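Local coordinates for protein protocatechuate decarboxylase (Klebsiella pneumoniae, PDB 5O3M) that decarboxylates 3,4-dihydroxybenzoic acid (protocatechuate) and belongs to the UbiD family of prenylated-flavin-dependent enzymes, here crystallised in its apo form, at residues W435-R440 / F481-P486; S358-V363 / Q372-H377; R60-G65 / I74-M79; V390-P395 / L420-V425. All blocks are in the same frame, centred on the assembly; numbering follows the deposited sequence.

Contact 1 of 4, residues W435-R440 / F481-P486; sequences WAMTTR and FDCTVP. With 9JE (pentane-1,5-diol), chain H.
The flat guanidinium of Arg440 is held between Val485 CG2 on one face, 3.5 Å from NE, and the rim of the Trp435 indole on the opposite face, where CH2 stands 3.4 Å above the plane. At its edge, in plane, a water accepts from Arg440 NH1 and donates to Cys483 O, tying the two segments together where no direct hydrogen bond does. The tip is further fixed by a salt bridge from NH2 to Asp424, and NE is hydrogen-bonded to Tyr313 of a second subunit. The pentane-1,5-diol comes up obliquely, its C02 lying 3.8 Å from NH2. All this happens where the last turn of helix 430-439 packs on strand 475-482 and the residues after it, in the C-terminal alpha/beta domain. Asp482 OD1 forms an Asx turn by accepting from Thr484 N at 2.9 Å, and takes the Thr484 hydroxyl as well. At the Phe481 end, Met437, bent at chi2 and chi3, brings CE to 3.4 Å from Phe481 CB and 3.6 Å from Cys483 SG. Its sulfur stands at a distance above the Phe481 face in a Met-aromatic contact, 5.2 Å from the centroid and 25° off the ring normal. Cys483 CA, finally, directs its hydrogen at Arg440 O, 3.1 Å away.

Contact 2 of 4, residues S358-V363 / Q372-H377; sequences SIWNAV and QNVYAH
Trp360 turns an edge of its indole to strand 372-376: NE1 to Asn373 OD1, CZ2 and CH2 to Gln372 O. This is helix-on-sheet packing in the C-terminal alpha/beta domain. Segment 358-363 crosses strand 372-376 in a roughly antiparallel sense (145°, axes 8.7 Å apart), and within the chain this strand is the outermost of its sheet. Val374 CG1 meets Trp360 CD1 at 3.4 Å, coming in obliquely to the ring. The other methyl, CG2, reaches Ile359 CG2 at 3.9 Å. With chi1 at 49°, CG1 sits between the backbone N and the carbonyl carbon while CG2 is anti to N, and the valine thereby gives one branch to each helix residue. The indole edge takes the polar contacts. Asn373 OD1 and Gln372 O both lie near the ring plane, from which the Asn373 amide is itself tilted. The single N-H of Trp360 is shared between two weak bonds: a bent one from NE1 to Asn373 OD1, 3.3 Å long with an angle of 141° at the hydrogen, and one to a water in the plane of the indole. That water lies 3.1 Å from Val374 O, to which it can donate.

Farther out, a classic beta bulge, in which Gln372 and Asn373 both face Gln389 of strand 385-390, shapes the backbone here. On the helix side, Ile359 also packs on Ala408 of helix 400-411. Asn373 OD1 takes a further weak bond from the backbone N of Val374, while its ND2 is fixed by a hydrogen bond to Ser111 O.

Contact 3 of 4, residues R60-G65 / I74-M79; sequences RHIGAG and IGPAMM
Met78 holds CG anti to its backbone N (chi1 -171°) and stays extended beyond it, which carries the thioether out to Ile62. From the helix end, Ile62 puts CG1 beside its own N, and the extended chi2 (177°) carries CD1 to the thioether, 3.5 Å from Met78 SD and 3.7 Å from Met78 CE, the two side chains crossing at about a right angle. The second branch, CG2, lies between Met78 SD and the proline ring, 4.2 Å from Pro76 CD. Beside this apolar patch the backbones themselves come together at two glycines. Gly75 CA approaches Ile62 O at 3.6 Å in a CA-H...O contact, for which the lack of a side chain on Gly75 leaves room, and the CA atoms of Gly63 and Gly75 are 4.2 Å apart. A water bridges the same place, accepting from Gly75 N at 2.9 Å and lying 2.7 Å from Gly63 O, to which it can donate. Thr72, in the intervening loop, takes part as well, its hydroxyl being hydrogen-bonded to both Arg60 O and Gly65 N. The contact closes the second half of the beta-alpha-beta unit 42-45, 54-62, 77-80 in the N-terminal domain, strand 77-80 lying between strands 42-45 and 91-93, with Phe511 of a second subunit packing on Ile62.

Contact 4 of 4, residues V390-P395 / L420-V425; sequences VKKRQP and LVDEDV. With 9JE (pentane-1,5-diol), chain H.
Lys391 and Glu423 pass each other at a slant: the extended lysine chain runs by the carboxylate with its methylenes, CG being 3.6 Å from Glu423 OE1, while NZ carries on to 4.9 Å from OE2, too far for a salt bridge. Glu423 gets into this place by a first torsion of 71°, which sets CG between the backbone N and the carbonyl carbon, and by a second bend at chi2 that folds the carboxylate back toward the lysine and its neighbours. A water that accepts from Lys392 N (2.7 Å) lies within bonding distance of both Glu423 OE1 and Asp422 OD1; a second water donates to Glu423 OE2 and to Lys392 O. The two carboxylates thus share a solvent bridge. On its other side Glu423 meets the pentane-1,5-diol, OE2 lying 3.2 Å from C05, while Asp422 CB is 3.8 Å from C02 and Asp424 OD2 is 3.6 Å from C04, so three successive acidic residues line the diol site. Asp422 OD2 also accepts from the backbone N of Val485, and Lys392 NZ reaches Val485 O, Thr484 OG1 and Glu398.

The backbones are joined by one straight bond, Val390 N to Val421 O, 2.8 Å at 169°. Residues Asp422 to Val425 form a type I turn. Strands 385-390 and 417-422 lie parallel here, the latter next to 475-482, with helix 400-411 connecting the pair and Val421 packing on Ala436 of helix 430-439.

From the N terminus, contact 3 comes first and closes the loop between helix 54-62 and strand 77-80 in the N-terminal domain. It touches none of the others, though its nearest atoms come within about 8 Å of contact 2. The other three lie in the C-terminal domain and reach one sheet. Contact 2 closes the turn from helix 344-366 into strand 371-376, outermost within the chain; contact 4 spans the helical crossover to strand 417-422; contact 1 joins helix 430-439 to strand 475-482. None nest or cross, since each closes before the next opens. In space, however, contact 4 bridges its neighbours: Gln372 packs on it from contact 2, and contact 1 shares the diol and is tied to it through Arg440-Asp424 and Lys392-Val485.

Contact 1 of 4, residues W435-R440 / F481-P486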
# COMPACT_ATOMS: atom_id res chain seq x y z
N TRP A 435 13.97 -10.86 -18.69
CA TRP A 435 15.07 -11.28 -17.84
C TRP A 435 15.42 -10.20 -16.83
O TRP A 435 15.72 -10.49 -15.66
CB TRP A 435 16.30 -11.63 -18.70
CG TRP A 435 17.55 -11.88 -17.91
CD1 TRP A 435 17.91 -13.04 -17.29
CD2 TRP A 435 18.59 -10.93 -17.62
NE1 TRP A 435 19.12 -12.88 -16.65
CE2 TRP A 435 19.55 -11.59 -16.84
CE3 TRP A 435 18.81 -9.59 -17.97
CZ2 TRP A 435 20.73 -10.96 -16.39
CZ3 TRP A 435 19.97 -8.96 -17.52
CH2 TRP A 435 20.91 -9.65 -16.73
N ALA A 436 15.40 -8.93 -17.25
CA ALA A 436 15.69 -7.87 -16.30
C ALA A 436 14.57 -7.74 -15.27
O ALA A 436 14.84 -7.40 -14.11
CB ALA A 436 15.92 -6.54 -17.02
N MET A 437 13.33 -8.03 -15.69
CA MET A 437 12.18 -8.07 -14.80
C MET A 437 12.23 -9.26 -13.86
O MET A 437 11.42 -9.32 -12.93
CB MET A 437 10.89 -8.14 -15.60
CG MET A 437 10.76 -7.09 -16.66
SD MET A 437 9.05 -6.51 -16.73
CE MET A 437 9.10 -5.45 -15.30
N THR A 438 13.12 -10.21 -14.09
CA THR A 438 13.18 -11.42 -13.28
C THR A 438 14.32 -11.40 -12.27
O THR A 438 14.14 -11.82 -11.11
CB THR A 438 13.30 -12.63 -14.21
OG1 THR A 438 12.18 -12.64 -15.10
CG2 THR A 438 13.39 -13.96 -13.42
N THR A 439 15.50 -10.92 -12.66
CA THR A 439 16.68 -10.99 -11.80
C THR A 439 17.11 -9.63 -11.26
O THR A 439 18.02 -9.58 -10.42
CB THR A 439 17.86 -11.64 -12.56
OG1 THR A 439 18.29 -10.78 -13.62
CG2 THR A 439 17.47 -13.00 -13.16
N ARG A 440 16.50 -8.54 -11.71
CA ARG A 440 16.86 -7.16 -11.35
C ARG A 440 15.61 -6.37 -10.96
O ARG A 440 15.39 -5.23 -11.37
CB ARG A 440 17.59 -6.48 -12.51
CG ARG A 440 18.95 -7.12 -12.81
CD ARG A 440 19.58 -6.53 -14.05
NE ARG A 440 20.94 -7.01 -14.28
CZ ARG A 440 21.72 -6.51 -15.23
NH1 ARG A 440 21.25 -5.54 -16.02
NH2 ARG A 440 22.95 -6.97 -15.39
N PHE A 481 8.37 0.22 -13.97
CA PHE A 481 9.06 -1.00 -13.53
C PHE A 481 10.55 -0.70 -13.60
O PHE A 481 11.14 -0.67 -14.69
CB PHE A 481 8.73 -2.21 -14.39
CG PHE A 481 7.28 -2.60 -14.43
CD1 PHE A 481 6.43 -2.05 -15.36
CD2 PHE A 481 6.78 -3.56 -13.56
CE1 PHE A 481 5.08 -2.43 -15.43
CE2 PHE A 481 5.46 -3.92 -13.60
CZ PHE A 481 4.60 -3.36 -14.56
N ASP A 482 11.16 -0.47 -12.44
CA ASP A 482 12.59 -0.17 -12.38
C ASP A 482 13.36 -1.48 -12.32
O ASP A 482 13.44 -2.11 -11.26
CB ASP A 482 12.93 0.72 -11.20
CG ASP A 482 14.43 1.04 -11.13
OD1 ASP A 482 15.18 0.65 -12.08
OD2 ASP A 482 14.86 1.66 -10.14
N CYS A 483 13.98 -1.87 -13.44
CA CYS A 483 14.82 -3.05 -13.52
C CYS A 483 16.29 -2.68 -13.73
O CYS A 483 17.07 -3.46 -14.30
CB CYS A 483 14.31 -3.97 -14.63
SG CYS A 483 12.46 -4.29 -14.50
N THR A 484 16.70 -1.49 -13.30
CA THR A 484 18.11 -1.14 -13.22
C THR A 484 18.69 -1.65 -11.91
O THR A 484 18.02 -1.67 -10.87
CB THR A 484 18.31 0.38 -13.35
OG1 THR A 484 17.79 1.06 -12.19
CG2 THR A 484 17.57 0.90 -14.60
N VAL A 485 19.93 -2.12 -11.96
CA VAL A 485 20.62 -2.56 -10.75
C VAL A 485 20.86 -1.35 -9.85
O VAL A 485 21.31 -0.30 -10.33
CB VAL A 485 21.96 -3.24 -11.11
CG1 VAL A 485 22.71 -3.65 -9.86
CG2 VAL A 485 21.73 -4.45 -12.06
N PRO A 486 20.54 -1.43 -8.55
CA PRO A 486 20.88 -0.32 -7.64
C PRO A 486 22.37 -0.01 -7.70
O PRO A 486 23.21 -0.91 -7.66
CB PRO A 486 20.47 -0.86 -6.26
CG PRO A 486 19.39 -1.89 -6.55
CD PRO A 486 19.82 -2.52 -7.86
C02 9JE H . 24.33 -3.44 -14.93
C03 9JE H . 25.24 -2.81 -15.97
C04 9JE H . 26.61 -3.47 -16.12
C05 9JE H . 27.17 -2.95 -17.47
C06 9JE H . 28.59 -3.45 -17.67
O01 9JE H . 24.77 -2.89 -13.70
O07 9JE H . 28.65 -4.66 -16.88
O HOH W 1 19.10 -3.65 -15.93

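Contact 2 of 4, residues S358-V363 / Q372-H377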
# COMPACT_ATOMS: atom_id res chain seq x y z
N SER A 358 10.90 11.90 -29.27
CA SER A 358 10.53 12.89 -28.26
C SER A 358 11.05 12.52 -26.87
O SER A 358 11.41 13.41 -26.08
CB SER A 358 9.00 13.08 -28.24
OG SER A 358 8.37 12.06 -27.48
N ILE A 359 11.11 11.23 -26.55
CA ILE A 359 11.73 10.82 -25.29
C ILE A 359 13.23 11.09 -25.31
O ILE A 359 13.80 11.62 -24.34
CB ILE A 359 11.40 9.33 -25.01
CG1 ILE A 359 9.90 9.17 -24.80
CG2 ILE A 359 12.16 8.83 -23.77
CD1 ILE A 359 9.41 7.73 -24.77
N TRP A 360 13.91 10.74 -26.41
CA TRP A 360 15.33 11.06 -26.57
C TRP A 360 15.60 12.53 -26.30
O TRP A 360 16.53 12.88 -25.56
CB TRP A 360 15.80 10.73 -27.99
CG TRP A 360 16.59 9.48 -28.14
CD1 TRP A 360 16.25 8.38 -28.89
CD2 TRP A 360 17.86 9.21 -27.56
NE1 TRP A 360 17.25 7.43 -28.78
CE2 TRP A 360 18.24 7.92 -27.97
CE3 TRP A 360 18.71 9.93 -26.72
CZ2 TRP A 360 19.44 7.33 -27.57
CZ3 TRP A 360 19.90 9.36 -26.33
CH2 TRP A 360 20.25 8.07 -26.75
N ASN A 361 14.83 13.41 -26.95
CA ASN A 361 15.09 14.84 -26.84
C ASN A 361 14.86 15.32 -25.42
O ASN A 361 15.64 16.12 -24.89
CB ASN A 361 14.20 15.61 -27.82
CG ASN A 361 14.58 15.38 -29.29
OD1 ASN A 361 15.75 15.17 -29.62
ND2 ASN A 361 13.59 15.44 -30.16
N ALA A 362 13.80 14.84 -24.78
CA ALA A 362 13.51 15.31 -23.43
C ALA A 362 14.54 14.81 -22.43
O ALA A 362 15.01 15.59 -21.59
CB ALA A 362 12.10 14.89 -23.02
N VAL A 363 14.94 13.53 -22.52
CA VAL A 363 15.84 12.98 -21.51
C VAL A 363 17.27 13.46 -21.73
O VAL A 363 17.98 13.79 -20.78
CB VAL A 363 15.77 11.44 -21.48
CG1 VAL A 363 16.81 10.87 -20.48
CG2 VAL A 363 14.37 10.98 -21.10
N GLN A 372 20.80 5.69 -22.96
CA GLN A 372 21.56 5.04 -24.02
C GLN A 372 20.70 4.76 -25.24
O GLN A 372 21.21 4.83 -26.37
CB GLN A 372 22.18 3.74 -23.51
CG GLN A 372 23.06 3.91 -22.27
CD GLN A 372 24.16 4.90 -22.50
OE1 GLN A 372 25.07 4.65 -23.28
NE2 GLN A 372 24.07 6.05 -21.85
N ASN A 373 19.42 4.50 -25.05
CA ASN A 373 18.43 4.25 -26.10
C ASN A 373 17.02 4.14 -25.53
O ASN A 373 16.86 4.05 -24.37
CB ASN A 373 18.75 3.02 -26.94
CG ASN A 373 18.39 3.19 -28.39
OD1 ASN A 373 17.75 4.12 -28.76
ND2 ASN A 373 18.79 2.28 -29.20
N VAL A 374 16.02 4.17 -26.40
CA VAL A 374 14.64 4.04 -26.05
C VAL A 374 13.90 3.28 -27.13
O VAL A 374 14.15 3.45 -28.26
CB VAL A 374 14.01 5.41 -25.77
CG1 VAL A 374 14.32 6.40 -26.86
CG2 VAL A 374 12.55 5.34 -25.44
N TYR A 375 13.00 2.42 -26.73
CA TYR A 375 12.22 1.66 -27.63
C TYR A 375 10.76 1.79 -27.28
O TYR A 375 10.35 1.41 -26.21
CB TYR A 375 12.66 0.22 -27.62
CG TYR A 375 11.85 -0.74 -28.44
CD1 TYR A 375 11.39 -0.42 -29.68
CD2 TYR A 375 11.58 -1.98 -27.96
CE1 TYR A 375 10.67 -1.30 -30.42
CE2 TYR A 375 10.87 -2.87 -28.70
CZ TYR A 375 10.42 -2.51 -29.93
OH TYR A 375 9.72 -3.36 -30.66
N ALA A 376 10.02 2.37 -28.22
CA ALA A 376 8.56 2.47 -28.14
C ALA A 376 8.03 1.11 -28.56
O ALA A 376 7.69 0.88 -29.73
CB ALA A 376 8.03 3.59 -29.04
N HIS A 377 7.95 0.21 -27.59
CA HIS A 377 7.83 -1.21 -27.86
C HIS A 377 6.64 -1.51 -28.77
O HIS A 377 5.55 -0.92 -28.63
CB HIS A 377 7.70 -1.97 -26.53
CG HIS A 377 8.06 -3.42 -26.61
ND1 HIS A 377 7.33 -4.33 -27.35
CD2 HIS A 377 9.04 -4.13 -26.00
CE1 HIS A 377 7.86 -5.53 -27.22
NE2 HIS A 377 8.90 -5.43 -26.40
O HOH W 2 15.39 5.21 -30.45

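Contact 3 of 4, residues R60-G65 / I74-M79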
# COMPACT_ATOMS: atom_id res chain seq x y z
N ARG A 60 -1.68 -11.18 -42.54
CA ARG A 60 -1.65 -11.52 -41.12
C ARG A 60 -0.63 -12.61 -40.84
O ARG A 60 0.12 -12.54 -39.86
CB ARG A 60 -3.05 -11.95 -40.65
CG ARG A 60 -3.15 -12.45 -39.21
CD ARG A 60 -2.93 -13.97 -39.12
NE ARG A 60 -3.14 -14.48 -37.77
CZ ARG A 60 -4.31 -14.98 -37.34
NH1 ARG A 60 -5.35 -15.04 -38.16
NH2 ARG A 60 -4.43 -15.43 -36.10
N HIS A 61 -0.56 -13.63 -41.72
CA HIS A 61 0.40 -14.71 -41.52
C HIS A 61 1.80 -14.33 -41.97
O HIS A 61 2.78 -14.84 -41.41
CB HIS A 61 -0.03 -15.98 -42.27
CG HIS A 61 -1.27 -16.60 -41.71
ND1 HIS A 61 -1.27 -17.32 -40.53
CD2 HIS A 61 -2.55 -16.60 -42.16
CE1 HIS A 61 -2.50 -17.73 -40.28
NE2 HIS A 61 -3.29 -17.31 -41.25
N ILE A 62 1.93 -13.46 -42.97
CA ILE A 62 3.22 -13.28 -43.65
C ILE A 62 4.04 -12.16 -43.02
O ILE A 62 5.26 -12.31 -42.84
CB ILE A 62 3.01 -13.06 -45.17
CG1 ILE A 62 2.60 -14.39 -45.83
CG2 ILE A 62 4.27 -12.49 -45.84
CD1 ILE A 62 2.29 -14.30 -47.29
N GLY A 63 3.43 -11.02 -42.67
CA GLY A 63 4.20 -9.93 -42.09
C GLY A 63 3.51 -8.80 -41.36
O GLY A 63 4.11 -7.73 -41.19
N ALA A 64 2.28 -8.99 -40.87
CA ALA A 64 1.58 -7.91 -40.17
C ALA A 64 2.29 -7.56 -38.86
O ALA A 64 2.47 -6.38 -38.53
CB ALA A 64 0.12 -8.30 -39.92
N GLY A 65 2.69 -8.58 -38.09
CA GLY A 65 3.46 -8.35 -36.86
C GLY A 65 2.73 -7.48 -35.83
O GLY A 65 1.51 -7.30 -35.86
N ILE A 74 7.23 -10.83 -38.41
CA ILE A 74 7.87 -9.85 -39.27
C ILE A 74 8.25 -10.54 -40.58
O ILE A 74 8.74 -11.68 -40.58
CB ILE A 74 9.11 -9.27 -38.55
CG1 ILE A 74 8.69 -8.60 -37.25
CG2 ILE A 74 9.84 -8.28 -39.39
CD1 ILE A 74 7.72 -7.45 -37.45
N GLY A 75 8.01 -9.87 -41.70
CA GLY A 75 8.30 -10.48 -42.98
C GLY A 75 8.51 -9.46 -44.08
O GLY A 75 8.63 -8.25 -43.82
N PRO A 76 8.53 -9.92 -45.33
CA PRO A 76 8.68 -8.98 -46.45
C PRO A 76 7.46 -8.08 -46.59
O PRO A 76 6.35 -8.43 -46.18
CB PRO A 76 8.79 -9.92 -47.66
CG PRO A 76 7.98 -11.13 -47.24
CD PRO A 76 8.25 -11.29 -45.77
N ALA A 77 7.68 -6.89 -47.16
CA ALA A 77 6.57 -6.16 -47.75
C ALA A 77 5.99 -6.99 -48.89
O ALA A 77 6.70 -7.74 -49.56
CB ALA A 77 7.04 -4.80 -48.26
N MET A 78 4.68 -6.90 -49.09
CA MET A 78 4.02 -7.82 -50.01
C MET A 78 3.19 -7.09 -51.05
O MET A 78 2.36 -6.24 -50.71
CB MET A 78 3.15 -8.82 -49.25
CG MET A 78 2.62 -9.92 -50.13
SD MET A 78 2.25 -11.40 -49.17
CE MET A 78 1.64 -12.51 -50.44
N MET A 79 3.39 -7.44 -52.32
CA MET A 79 2.61 -6.90 -53.43
C MET A 79 1.63 -7.96 -53.91
O MET A 79 2.04 -9.07 -54.28
CB MET A 79 3.52 -6.44 -54.57
CG MET A 79 2.80 -5.78 -55.77
SD MET A 79 2.25 -4.09 -55.44
CE MET A 79 3.79 -3.17 -55.52
O HOH W 3 6.69 -7.33 -41.76

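Contact 4 of 4, residues V390-P395 / L420-V425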
# COMPACT_ATOMS: atom_id res chain seq x y z
N VAL A 390 19.28 2.92 -19.71
CA VAL A 390 20.11 3.95 -19.10
C VAL A 390 21.44 3.36 -18.66
O VAL A 390 21.61 2.14 -18.57
CB VAL A 390 19.39 4.65 -17.92
CG1 VAL A 390 18.00 5.13 -18.36
CG2 VAL A 390 19.25 3.70 -16.74
N LYS A 391 22.39 4.24 -18.39
CA LYS A 391 23.69 3.86 -17.87
C LYS A 391 23.96 4.68 -16.62
O LYS A 391 24.08 5.91 -16.70
CB LYS A 391 24.80 4.09 -18.88
CG LYS A 391 26.17 3.77 -18.33
CD LYS A 391 27.25 3.93 -19.39
CE LYS A 391 28.59 3.50 -18.82
NZ LYS A 391 29.71 3.78 -19.74
N LYS A 392 24.08 4.01 -15.48
CA LYS A 392 24.49 4.68 -14.26
C LYS A 392 26.01 4.78 -14.27
O LYS A 392 26.70 3.76 -14.29
CB LYS A 392 23.97 3.94 -13.03
CG LYS A 392 22.45 3.85 -12.97
CD LYS A 392 21.96 3.16 -11.69
CE LYS A 392 20.42 3.02 -11.70
NZ LYS A 392 19.93 2.02 -10.64
N ARG A 393 26.52 6.02 -14.28
CA ARG A 393 27.94 6.31 -14.44
C ARG A 393 28.62 6.74 -13.15
O ARG A 393 29.85 6.79 -13.11
CB ARG A 393 28.13 7.42 -15.49
CG ARG A 393 27.22 7.27 -16.70
CD ARG A 393 26.88 8.61 -17.33
NE ARG A 393 25.83 9.31 -16.59
CZ ARG A 393 25.32 10.48 -16.95
NH1 ARG A 393 25.77 11.07 -18.05
NH2 ARG A 393 24.36 11.05 -16.23
N GLN A 394 27.86 7.07 -12.12
CA GLN A 394 28.37 7.69 -10.90
C GLN A 394 27.26 7.62 -9.85
O GLN A 394 26.09 7.47 -10.20
CB GLN A 394 28.76 9.15 -11.16
CG GLN A 394 27.50 9.99 -11.40
CD GLN A 394 27.75 11.21 -12.24
OE1 GLN A 394 28.72 11.94 -12.01
NE2 GLN A 394 26.88 11.45 -13.22
N PRO A 395 27.61 7.74 -8.55
CA PRO A 395 26.58 7.60 -7.51
C PRO A 395 25.35 8.47 -7.74
O PRO A 395 24.23 8.01 -7.51
CB PRO A 395 27.32 7.97 -6.21
CG PRO A 395 28.81 7.75 -6.51
CD PRO A 395 28.98 7.91 -8.00
N LEU A 420 12.56 0.29 -17.11
CA LEU A 420 13.89 0.86 -17.03
C LEU A 420 14.90 -0.27 -16.95
O LEU A 420 14.76 -1.17 -16.12
CB LEU A 420 14.03 1.76 -15.80
CG LEU A 420 13.01 2.87 -15.71
CD1 LEU A 420 13.03 3.46 -14.31
CD2 LEU A 420 13.35 3.94 -16.73
N VAL A 421 15.92 -0.23 -17.83
CA VAL A 421 16.97 -1.24 -17.84
C VAL A 421 18.33 -0.59 -18.04
O VAL A 421 18.45 0.54 -18.52
CB VAL A 421 16.73 -2.33 -18.91
CG1 VAL A 421 15.39 -3.02 -18.69
CG2 VAL A 421 16.84 -1.73 -20.34
N ASP A 422 19.37 -1.34 -17.71
CA ASP A 422 20.75 -0.89 -17.83
C ASP A 422 21.30 -1.15 -19.23
O ASP A 422 20.65 -1.78 -20.07
CB ASP A 422 21.62 -1.58 -16.77
CG ASP A 422 21.24 -1.14 -15.39
OD1 ASP A 422 21.43 0.05 -15.12
OD2 ASP A 422 20.72 -1.98 -14.61
N GLU A 423 22.53 -0.70 -19.48
CA GLU A 423 23.09 -0.72 -20.82
C GLU A 423 23.48 -2.12 -21.28
O GLU A 423 23.84 -2.27 -22.45
CB GLU A 423 24.30 0.20 -20.93
CG GLU A 423 25.55 -0.29 -20.20
CD GLU A 423 25.63 0.18 -18.75
OE1 GLU A 423 24.60 0.56 -18.15
OE2 GLU A 423 26.75 0.17 -18.21
N ASP A 424 23.42 -3.14 -20.42
CA ASP A 424 23.72 -4.51 -20.82
C ASP A 424 22.46 -5.33 -21.10
O ASP A 424 22.53 -6.56 -21.16
CB ASP A 424 24.59 -5.21 -19.77
CG ASP A 424 23.91 -5.29 -18.40
OD1 ASP A 424 22.85 -4.63 -18.23
OD2 ASP A 424 24.41 -6.00 -17.51
N VAL A 425 21.32 -4.68 -21.26
CA VAL A 425 20.06 -5.35 -21.59
C VAL A 425 19.63 -4.89 -22.97
O VAL A 425 19.60 -3.68 -23.24
CB VAL A 425 18.95 -5.06 -20.56
CG1 VAL A 425 17.68 -5.84 -20.94
CG2 VAL A 425 19.40 -5.38 -19.11
C02 9JE H . 24.33 -3.44 -14.93
C03 9JE H . 25.24 -2.81 -15.97
C04 9JE H . 26.61 -3.47 -16.12
C05 9JE H . 27.17 -2.95 -17.47
C06 9JE H . 28.59 -3.45 -17.67
O01 9JE H . 24.77 -2.89 -13.70
O07 9JE H . 28.65 -4.66 -16.88
O HOH W 4 23.78 1.31 -15.53
O HOH W 5 27.25 0.77 -15.53